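Local atomic coordinates of DUF4276 family protein (PDB entry 2P62), a protein that is of unknown function but belongs to the DUF3226 family of the Toprim-like clan, consistent with an alpha/beta fold related to Toprim nucleotidyl-transfer domains. Residues 13-18 / 207-212; 156-161 / 227-232; 23-28 / 234-239. All coordinates share one frame; numbering follows the deposited sequence.

Interaction 1: 13-18 / 207-212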
loop_
_atom_site.group_PDB
_atom_site.type_symbol
_atom_site.label_atom_id
_atom_site.label_comp_id
_atom_site.label_asym_id
_atom_site.label_seq_id
_atom_site.Cartn_x
_atom_site.Cartn_y
_atom_site.Cartn_z
ATOM N N ASP A 13 10.179 -0.336 -4.418
ATOM C CA ASP A 13 11.510 0.079 -4.858
ATOM C C ASP A 13 11.736 1.554 -4.556
ATOM O O ASP A 13 12.853 1.958 -4.237
ATOM C CB ASP A 13 11.703 -0.167 -6.364
ATOM C CG ASP A 13 11.163 -1.527 -6.823
ATOM O OD1 ASP A 13 10.066 -1.555 -7.418
ATOM O OD2 ASP A 13 11.825 -2.561 -6.583
ATOM N N GLU A 14 10.684 2.366 -4.650
ATOM C CA GLU A 14 10.835 3.790 -4.361
ATOM C C GLU A 14 11.115 4.038 -2.872
ATOM O O GLU A 14 11.923 4.898 -2.527
ATOM C CB GLU A 14 9.588 4.577 -4.794
ATOM C CG GLU A 14 9.606 6.047 -4.353
ATOM C CD GLU A 14 8.231 6.703 -4.413
ATOM O OE1 GLU A 14 7.775 7.066 -5.517
ATOM O OE2 GLU A 14 7.597 6.844 -3.349
ATOM N N SER A 15 10.450 3.291 -1.994
ATOM C CA SER A 15 10.655 3.459 -0.553
ATOM C C SER A 15 12.058 3.054 -0.148
ATOM O O SER A 15 12.721 3.757 0.618
ATOM C CB SER A 15 9.656 2.624 0.252
ATOM O OG SER A 15 8.352 3.142 0.145
ATOM N N PHE A 16 12.495 1.908 -0.663
ATOM C CA PHE A 16 13.819 1.388 -0.365
ATOM C C PHE A 16 14.878 2.451 -0.672
ATOM O O PHE A 16 15.689 2.785 0.184
ATOM C CB PHE A 16 14.076 0.103 -1.175
ATOM C CG PHE A 16 15.433 -0.508 -0.940
ATOM C CD1 PHE A 16 16.491 -0.241 -1.802
ATOM C CD2 PHE A 16 15.658 -1.337 0.152
ATOM C CE1 PHE A 16 17.761 -0.794 -1.580
ATOM C CE2 PHE A 16 16.923 -1.895 0.385
ATOM C CZ PHE A 16 17.975 -1.619 -0.486
ATOM N N PHE A 17 14.852 3.011 -1.876
ATOM C CA PHE A 17 15.836 4.026 -2.232
ATOM C C PHE A 17 15.658 5.329 -1.458
ATOM O O PHE A 17 16.640 5.967 -1.070
ATOM C CB PHE A 17 15.802 4.303 -3.736
ATOM C CG PHE A 17 16.633 3.343 -4.541
ATOM C CD1 PHE A 17 18.019 3.488 -4.603
ATOM C CD2 PHE A 17 16.041 2.265 -5.194
ATOM C CE1 PHE A 17 18.809 2.565 -5.300
ATOM C CE2 PHE A 17 16.819 1.337 -5.891
ATOM C CZ PHE A 17 18.210 1.487 -5.943
ATOM N N LYS A 18 14.405 5.714 -1.226
ATOM C CA LYS A 18 14.089 6.943 -0.511
ATOM C C LYS A 18 14.599 6.923 0.936
ATOM O O LYS A 18 15.179 7.901 1.410
ATOM C CB LYS A 18 12.569 7.185 -0.555
ATOM C CG LYS A 18 12.107 8.561 -0.075
ATOM C CD LYS A 18 11.547 8.521 1.339
ATOM C CE LYS A 18 10.142 7.960 1.364
ATOM N NZ LYS A 18 9.245 8.829 0.592
ATOM N N LEU A 207 6.976 -0.785 5.507
ATOM C CA LEU A 207 7.779 -1.579 6.427
ATOM C C LEU A 207 9.272 -1.407 6.128
ATOM O O LEU A 207 10.096 -1.317 7.041
ATOM C CB LEU A 207 7.385 -3.059 6.325
ATOM C CG LEU A 207 8.291 -4.072 7.041
ATOM C CD1 LEU A 207 8.303 -3.801 8.551
ATOM C CD2 LEU A 207 7.805 -5.476 6.741
ATOM N N TYR A 208 9.617 -1.353 4.847
ATOM C CA TYR A 208 11.014 -1.190 4.452
ATOM C C TYR A 208 11.580 0.127 4.993
ATOM O O TYR A 208 12.693 0.154 5.536
ATOM C CB TYR A 208 11.133 -1.278 2.923
ATOM C CG TYR A 208 10.556 -2.567 2.366
ATOM C CD1 TYR A 208 10.149 -2.655 1.036
ATOM C CD2 TYR A 208 10.367 -3.688 3.189
ATOM C CE1 TYR A 208 9.562 -3.822 0.541
ATOM C CE2 TYR A 208 9.779 -4.864 2.700
ATOM C CZ TYR A 208 9.376 -4.918 1.377
ATOM O OH TYR A 208 8.749 -6.034 0.870
ATOM N N GLU A 209 10.808 1.207 4.852
ATOM C CA GLU A 209 11.199 2.531 5.347
ATOM C C GLU A 209 11.403 2.481 6.856
ATOM O O GLU A 209 12.419 2.944 7.373
ATOM C CB GLU A 209 10.116 3.583 5.042
ATOM C CG GLU A 209 10.013 4.004 3.576
ATOM C CD GLU A 209 8.938 5.063 3.321
ATOM O OE1 GLU A 209 9.005 6.150 3.938
ATOM O OE2 GLU A 209 8.027 4.802 2.501
ATOM N N LYS A 210 10.428 1.916 7.559
ATOM C CA LYS A 210 10.501 1.816 9.007
ATOM C C LYS A 210 11.680 0.950 9.452
ATOM O O LYS A 210 12.545 1.405 10.198
ATOM C CB LYS A 210 9.201 1.235 9.562
ATOM C CG LYS A 210 9.149 1.222 11.071
ATOM C CD LYS A 210 7.896 0.552 11.583
ATOM C CE LYS A 210 7.912 0.463 13.106
ATOM N NZ LYS A 210 6.918 -0.546 13.589
ATOM N N TYR A 211 11.707 -0.293 8.982
ATOM C CA TYR A 211 12.764 -1.241 9.325
ATOM C C TYR A 211 14.171 -0.707 9.039
ATOM O O TYR A 211 15.071 -0.808 9.879
ATOM C CB TYR A 211 12.537 -2.552 8.566
ATOM C CG TYR A 211 13.546 -3.637 8.868
ATOM C CD1 TYR A 211 13.819 -4.023 10.184
ATOM C CD2 TYR A 211 14.208 -4.305 7.833
ATOM C CE1 TYR A 211 14.726 -5.049 10.463
ATOM C CE2 TYR A 211 15.112 -5.330 8.100
ATOM C CZ TYR A 211 15.366 -5.695 9.421
ATOM O OH TYR A 211 16.264 -6.699 9.689
ATOM N N ILE A 212 14.369 -0.126 7.865
ATOM C CA ILE A 212 15.687 0.393 7.539
ATOM C C ILE A 212 15.972 1.679 8.305
ATOM O O ILE A 212 17.078 1.880 8.807
ATOM C CB ILE A 212 15.819 0.632 6.024
ATOM C CG1 ILE A 212 15.718 -0.716 5.299
ATOM C CG2 ILE A 212 17.132 1.357 5.713
ATOM C CD1 ILE A 212 15.905 -0.647 3.796
#
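E209 reaches across from helix 204-218 to S15 and K18, two residues one turn apart on helix 11-23. The segments 13-18 and 207-212 run nearly parallel, their axes 21° apart and 8.5 Å from each other at closest approach, so a glutamate can span the gap between them. From CB, the chain first places CG beside its own backbone N and then continues extended. E209 CG lies 3.6 Å from S15 CB, an apolar touch at the root of the two side chains. E209 CD comes next, with K18 CE at 3.7 Å. At the tip the carboxylate divides its partners: E209 OE1 rests 3.3 Å from K18 CE, while E209 OE2 accepts the hydrogen bond of S15 OG at 2.9 Å. The hydroxyl approaches OE2 on its anti side, 26° out of the carboxylate plane. K18, bent at three successive torsions, curls toward the glutamate but brings its methylene rather than its ammonium into contact; K18 NZ stays 4.3 Å from E209 OE1, too far for a salt bridge, although the charge may still favour the carboxylate electrostatically.

On the more buried side of the interface, I212 CD1 lies 3.7 Å from F16 CD2 and only slightly farther from CE2. The aromatic and aliphatic chains lie roughly perpendicular, so that the methyl end of I212 meets one ortho-meta side of the ring obliquely. The two segments together bury 265 Å² against each other, part of it at Y208, whose CB points toward helix 11-23.

L156 of helix 152-162 packs on both F16 and Y208, and I212 continues along helix 11-23 onto V19 and L20. Helix 11-23, the next element after strand 2-7, thus packs against helices 152-162 and 204-218.

Interaction 2: 156-161 / 227-232; sequences LAYLAK and LSEVNL
Y158 and V230 mark the nearest backbone approach, with their CA atoms 8.5 Å apart, a spacing bridged by side chains alone. Segment 156-161 is helical throughout, whereas 227-232 contains the end of helix 220-229 and the turn that leaves it. That end is a Schellman motif: N231 adopts a positive phi, L232 N bonds back to L227 O at 2.7 Å, and N231 N bonds to S228 O at 3.0 Å. E229, in the last helical turn, and V230, next to it, are the two residues that meet the tyrosine.

Y158 points its CB toward this helix end, and with CG anti to the backbone N (chi1 -173°) its ring is carried outward to the glutamate. The phenol donates from Y158 OH to E229 OE1 at 2.6 Å, a short bond. E229 OE1 lies at the ring's edge, near its plane, and 3.3 Å from Y158 CE1. Seen from the acceptor, the phenol comes from above the carboxylate plane, 38° out of it, and the two flat groups are inclined by 54°; the contact is therefore not a coplanar pairing. Nearer the ring's root, V230 CG2 meets Y158 CD1 at 4.0 Å, obliquely, the two side chains lying alongside one another and pointing opposite ways.

E229 is held at both oxygens, since OE2 forms a salt bridge with R225 one turn earlier in its own helix; these bonds limit rotation of the carboxylate and probably favour its charged form. Around this partly buried contact, L141 packs on Y158 from a loop, L159 of helix 152-162 rests on Y211 and M215 of helix 204-218, and L227 is packed by L20 of helix 11-23 and by L233 and L236 of helix 233-239.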
loop_
_atom_site.group_PDB
_atom_site.type_symbol
_atom_site.label_atom_id
_atom_site.label_comp_id
_atom_site.label_asym_id
_atom_site.label_seq_id
_atom_site.Cartn_x
_atom_site.Cartn_y
_atom_site.Cartn_z
ATOM N N LEU A 156 16.401 -7.759 0.546
ATOM C CA LEU A 156 15.729 -7.448 1.811
ATOM C C LEU A 156 15.791 -8.674 2.716
ATOM O O LEU A 156 15.959 -8.561 3.926
ATOM C CB LEU A 156 14.257 -7.068 1.568
ATOM C CG LEU A 156 13.821 -5.590 1.500
ATOM C CD1 LEU A 156 14.026 -4.933 2.867
ATOM C CD2 LEU A 156 14.599 -4.855 0.441
ATOM N N ALA A 157 15.649 -9.850 2.117
ATOM C CA ALA A 157 15.711 -11.091 2.871
ATOM C C ALA A 157 17.124 -11.273 3.432
ATOM O O ALA A 157 17.298 -11.811 4.527
ATOM C CB ALA A 157 15.347 -12.271 1.975
ATOM N N TYR A 158 18.131 -10.818 2.684
ATOM C CA TYR A 158 19.514 -10.951 3.123
ATOM C C TYR A 158 19.802 -10.019 4.295
ATOM O O TYR A 158 20.561 -10.360 5.209
ATOM C CB TYR A 158 20.473 -10.682 1.956
ATOM C CG TYR A 158 21.919 -10.968 2.287
ATOM C CD1 TYR A 158 22.770 -9.950 2.697
ATOM C CD2 TYR A 158 22.425 -12.265 2.218
ATOM C CE1 TYR A 158 24.092 -10.207 3.033
ATOM C CE2 TYR A 158 23.749 -12.540 2.551
ATOM C CZ TYR A 158 24.578 -11.501 2.959
ATOM O OH TYR A 158 25.889 -11.758 3.296
ATOM N N LEU A 159 19.185 -8.844 4.270
ATOM C CA LEU A 159 19.352 -7.891 5.352
ATOM C C LEU A 159 18.715 -8.500 6.605
ATOM O O LEU A 159 19.263 -8.395 7.700
ATOM C CB LEU A 159 18.670 -6.563 5.004
ATOM C CG LEU A 159 18.697 -5.475 6.090
ATOM C CD1 LEU A 159 20.129 -5.128 6.444
ATOM C CD2 LEU A 159 17.960 -4.242 5.597
ATOM N N ALA A 160 17.563 -9.146 6.434
ATOM C CA ALA A 160 16.868 -9.777 7.552
ATOM C C ALA A 160 17.769 -10.851 8.148
ATOM O O ALA A 160 17.848 -11.011 9.367
ATOM C CB ALA A 160 15.544 -10.388 7.086
ATOM N N LYS A 161 18.446 -11.585 7.277
ATOM C CA LYS A 161 19.362 -12.629 7.710
ATOM C C LYS A 161 20.474 -12.035 8.581
ATOM O O LYS A 161 20.661 -12.447 9.722
ATOM C CB LYS A 161 19.965 -13.333 6.491
ATOM C CG LYS A 161 20.854 -14.520 6.826
ATOM C CD LYS A 161 21.179 -15.302 5.564
ATOM C CE LYS A 161 21.980 -16.555 5.861
ATOM N NZ LYS A 161 22.165 -17.372 4.630
ATOM N N LEU A 227 24.715 -3.219 2.583
ATOM C CA LEU A 227 24.786 -2.486 1.311
ATOM C C LEU A 227 26.048 -2.817 0.516
ATOM O O LEU A 227 26.045 -2.794 -0.722
ATOM C CB LEU A 227 24.745 -0.972 1.561
ATOM C CG LEU A 227 23.443 -0.355 2.082
ATOM C CD1 LEU A 227 23.667 1.124 2.400
ATOM C CD2 LEU A 227 22.337 -0.528 1.042
ATOM N N SER A 228 27.127 -3.109 1.235
ATOM C CA SER A 228 28.399 -3.442 0.611
ATOM C C SER A 228 28.411 -4.886 0.082
ATOM O O SER A 228 28.794 -5.125 -1.064
ATOM C CB SER A 228 29.543 -3.225 1.613
ATOM O OG SER A 228 30.810 -3.444 1.010
ATOM N N GLU A 229 27.973 -5.841 0.901
ATOM C CA GLU A 229 27.957 -7.246 0.483
ATOM C C GLU A 229 26.994 -7.520 -0.671
ATOM O O GLU A 229 27.174 -8.481 -1.421
ATOM C CB GLU A 229 27.601 -8.168 1.660
ATOM C CG GLU A 229 28.416 -7.918 2.912
ATOM C CD GLU A 229 28.251 -8.995 3.974
ATOM O OE1 GLU A 229 27.158 -9.594 4.077
ATOM O OE2 GLU A 229 29.222 -9.226 4.727
ATOM N N VAL A 230 25.965 -6.687 -0.810
ATOM C CA VAL A 230 24.992 -6.868 -1.886
ATOM C C VAL A 230 25.381 -6.000 -3.074
ATOM O O VAL A 230 24.739 -6.020 -4.123
ATOM C CB VAL A 230 23.571 -6.486 -1.427
ATOM C CG1 VAL A 230 22.586 -6.697 -2.558
ATOM C CG2 VAL A 230 23.168 -7.328 -0.236
ATOM N N ASN A 231 26.454 -5.243 -2.891
ATOM C CA ASN A 231 26.977 -4.343 -3.909
ATOM C C ASN A 231 25.978 -3.256 -4.315
ATOM O O ASN A 231 25.632 -3.119 -5.487
ATOM C CB ASN A 231 27.435 -5.132 -5.143
ATOM C CG ASN A 231 28.666 -4.514 -5.805
ATOM O OD1 ASN A 231 29.702 -4.301 -5.154
ATOM N ND2 ASN A 231 28.559 -4.221 -7.100
ATOM N N LEU A 232 25.517 -2.496 -3.323
ATOM C CA LEU A 232 24.591 -1.389 -3.538
ATOM C C LEU A 232 25.319 -0.077 -3.273
ATOM O O LEU A 232 24.906 0.981 -3.734
ATOM C CB LEU A 232 23.378 -1.491 -2.603
ATOM C CG LEU A 232 22.137 -2.204 -3.140
ATOM C CD1 LEU A 232 21.096 -2.301 -2.047
ATOM C CD2 LEU A 232 21.579 -1.439 -4.348
#

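Interaction 3: 23-28 / 234-239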
loop_
_atom_site.group_PDB
_atom_site.type_symbol
_atom_site.label_atom_id
_atom_site.label_comp_id
_atom_site.label_asym_id
_atom_site.label_seq_id
_atom_site.Cartn_x
_atom_site.Cartn_y
_atom_site.Cartn_z
ATOM N N LYS A 23 17.623 9.133 4.981
ATOM C CA LYS A 23 18.192 8.786 6.273
ATOM C C LYS A 23 19.670 8.437 6.309
ATOM O O LYS A 23 20.296 8.492 7.366
ATOM C CB LYS A 23 17.370 7.656 6.897
ATOM C CG LYS A 23 15.890 8.005 7.084
ATOM C CD LYS A 23 15.695 9.224 7.995
ATOM C CE LYS A 23 14.210 9.542 8.242
ATOM N NZ LYS A 23 13.506 10.009 7.020
ATOM N N LEU A 24 20.236 8.092 5.163
ATOM C CA LEU A 24 21.647 7.742 5.122
ATOM C C LEU A 24 22.507 8.805 4.429
ATOM O O LEU A 24 23.641 9.039 4.837
ATOM C CB LEU A 24 21.820 6.400 4.423
ATOM C CG LEU A 24 23.163 5.711 4.646
ATOM C CD1 LEU A 24 23.300 5.289 6.112
ATOM C CD2 LEU A 24 23.248 4.503 3.745
ATOM N N TYR A 25 21.984 9.455 3.391
ATOM C CA TYR A 25 22.773 10.472 2.694
ATOM C C TYR A 25 22.348 11.921 2.879
ATOM O O TYR A 25 22.853 12.791 2.188
ATOM C CB TYR A 25 22.879 10.155 1.191
ATOM C CG TYR A 25 23.600 8.862 0.911
ATOM C CD1 TYR A 25 22.896 7.676 0.775
ATOM C CD2 TYR A 25 24.991 8.811 0.863
ATOM C CE1 TYR A 25 23.552 6.467 0.603
ATOM C CE2 TYR A 25 25.666 7.599 0.691
ATOM C CZ TYR A 25 24.934 6.431 0.565
ATOM O OH TYR A 25 25.566 5.218 0.412
ATOM N N GLY A 26 21.418 12.180 3.793
ATOM C CA GLY A 26 20.999 13.546 4.045
ATOM C C GLY A 26 20.098 14.210 3.025
ATOM O O GLY A 26 19.861 15.411 3.102
ATOM N N PHE A 27 19.587 13.460 2.064
ATOM C CA PHE A 27 18.709 14.072 1.086
ATOM C C PHE A 27 17.347 14.390 1.706
ATOM O O PHE A 27 16.865 13.663 2.576
ATOM C CB PHE A 27 18.557 13.145 -0.121
ATOM C CG PHE A 27 19.565 13.396 -1.202
ATOM C CD1 PHE A 27 19.232 14.182 -2.299
ATOM C CD2 PHE A 27 20.849 12.877 -1.115
ATOM C CE1 PHE A 27 20.164 14.452 -3.300
ATOM C CE2 PHE A 27 21.792 13.142 -2.111
ATOM C CZ PHE A 27 21.448 13.932 -3.206
ATOM N N ARG A 28 16.739 15.489 1.266
ATOM C CA ARG A 28 15.432 15.903 1.772
ATOM C C ARG A 28 14.402 16.025 0.644
ATOM O O ARG A 28 14.744 16.368 -0.485
ATOM C CB ARG A 28 15.559 17.241 2.504
ATOM C CG ARG A 28 14.329 17.617 3.320
ATOM C CD ARG A 28 13.952 16.498 4.299
ATOM N NE ARG A 28 12.859 15.645 3.817
ATOM C CZ ARG A 28 12.698 14.373 4.173
ATOM N NH1 ARG A 28 13.563 13.800 5.004
ATOM N NH2 ARG A 28 11.661 13.681 3.715
ATOM N N PRO A 234 28.349 1.191 -4.365
ATOM C CA PRO A 234 28.840 1.913 -5.543
ATOM C C PRO A 234 27.741 2.611 -6.346
ATOM O O PRO A 234 27.972 3.664 -6.932
ATOM C CB PRO A 234 29.593 0.831 -6.331
ATOM C CG PRO A 234 28.976 -0.454 -5.851
ATOM C CD PRO A 234 28.774 -0.215 -4.388
ATOM N N LEU A 235 26.546 2.031 -6.360
ATOM C CA LEU A 235 25.415 2.627 -7.076
ATOM C C LEU A 235 24.919 3.871 -6.320
ATOM O O LEU A 235 24.673 4.928 -6.908
ATOM C CB LEU A 235 24.262 1.620 -7.187
ATOM C CG LEU A 235 22.929 2.200 -7.689
ATOM C CD1 LEU A 235 23.007 2.423 -9.201
ATOM C CD2 LEU A 235 21.783 1.260 -7.356
ATOM N N LEU A 236 24.755 3.724 -5.010
ATOM C CA LEU A 236 24.294 4.821 -4.178
ATOM C C LEU A 236 25.290 5.966 -4.204
ATOM O O LEU A 236 24.911 7.131 -4.334
ATOM C CB LEU A 236 24.097 4.342 -2.736
ATOM C CG LEU A 236 22.929 3.363 -2.553
ATOM C CD1 LEU A 236 23.054 2.590 -1.246
ATOM C CD2 LEU A 236 21.636 4.157 -2.613
ATOM N N GLU A 237 26.570 5.632 -4.093
ATOM C CA GLU A 237 27.605 6.657 -4.081
ATOM C C GLU A 237 27.701 7.391 -5.414
ATOM O O GLU A 237 28.223 8.498 -5.475
ATOM C CB GLU A 237 28.953 6.040 -3.683
ATOM C CG GLU A 237 28.897 5.332 -2.331
ATOM C CD GLU A 237 30.243 4.804 -1.871
ATOM O OE1 GLU A 237 31.025 4.328 -2.724
ATOM O OE2 GLU A 237 30.512 4.849 -0.651
ATOM N N ARG A 238 27.173 6.779 -6.469
ATOM C CA ARG A 238 27.177 7.388 -7.792
ATOM C C ARG A 238 26.004 8.367 -7.879
ATOM O O ARG A 238 26.160 9.511 -8.325
ATOM C CB ARG A 238 27.037 6.310 -8.867
ATOM C CG ARG A 238 27.894 6.553 -10.090
ATOM C CD ARG A 238 29.344 6.704 -9.673
ATOM N NE ARG A 238 30.238 6.963 -10.797
ATOM C CZ ARG A 238 30.621 6.045 -11.677
ATOM N NH1 ARG A 238 31.441 6.386 -12.661
ATOM N NH2 ARG A 238 30.194 4.791 -11.570
ATOM N N MET A 239 24.833 7.894 -7.450
ATOM C CA MET A 239 23.609 8.685 -7.436
ATOM C C MET A 239 23.902 9.990 -6.702
ATOM O O MET A 239 23.582 11.078 -7.182
ATOM C CB MET A 239 22.485 7.920 -6.715
ATOM C CG MET A 239 22.030 6.604 -7.371
ATOM S SD MET A 239 20.731 5.767 -6.400
ATOM C CE MET A 239 19.796 4.930 -7.713
#
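Y25, in the connection between helix 11-23 and the edge strand 28-29, packs against L236 of the C-terminal helix 233-239. The contact thus belongs to the helix-to-strand turn of the alpha/beta part of the protein. Its backbones stay well apart, with Y25 CA 9.0 Å from L236 CA, and the aromatic ring fills the interval.

Both CB atoms point toward the opposite segment. In Y25 the first torsion (chi1 -63°) sets CG beside the backbone N and opposite the carbonyl carbon, which sends the ring across to the helix with its hydroxyl leading. The end of the phenol does the touching: Y25 OH lies 3.6 Å from L236 CB, and Y25 CZ 4.0 Å from it. L236 CD1 also stands 4.0 Å from Y25 OH, so the oxygen sits against the root and one branch of the leucine. The two side chains stand nearly square to one another, and CB approaches the ring obliquely. Farther along the helix, E237 CG is 4.3 Å from Y25 OH, a looser touch by the methylene rather than the carboxylate. The contact is van der Waals in character and buries 143 Å².

Immediately after the tyrosine, G26 has a phi of 75°, and this left-handed backbone conformation helps turn the chain from the helix toward its strand. L236 is also packed by L20 and L227, while V240 touches both Y25 and F27. L235 and M239 of the same C-terminal helix rest on Y93 of strand 89-97. A terminal helix laid over the sheet and the adjoining helix-to-strand connection is a layered alpha/beta packing, consistent with the Toprim-like assignment.

Along the chain the six segments come as 13-18, 23-28, 156-161, 207-212, 227-232 and 234-239. Interaction 1 alternates with each of the others, while both segments of interaction 2 lie between those of interaction 3. Their centres form a compact triangle: interaction 1 is about 13 Å from each of the other two, which stand about 16 Å apart. F16 joins interaction 1 to L232 of interaction 2; F17, on the same helix, meets L235 and M239 of interaction 3; L227 touches L24. The three contacts therefore join through apolar packing around helix 11-23 and the helices near the C-terminus.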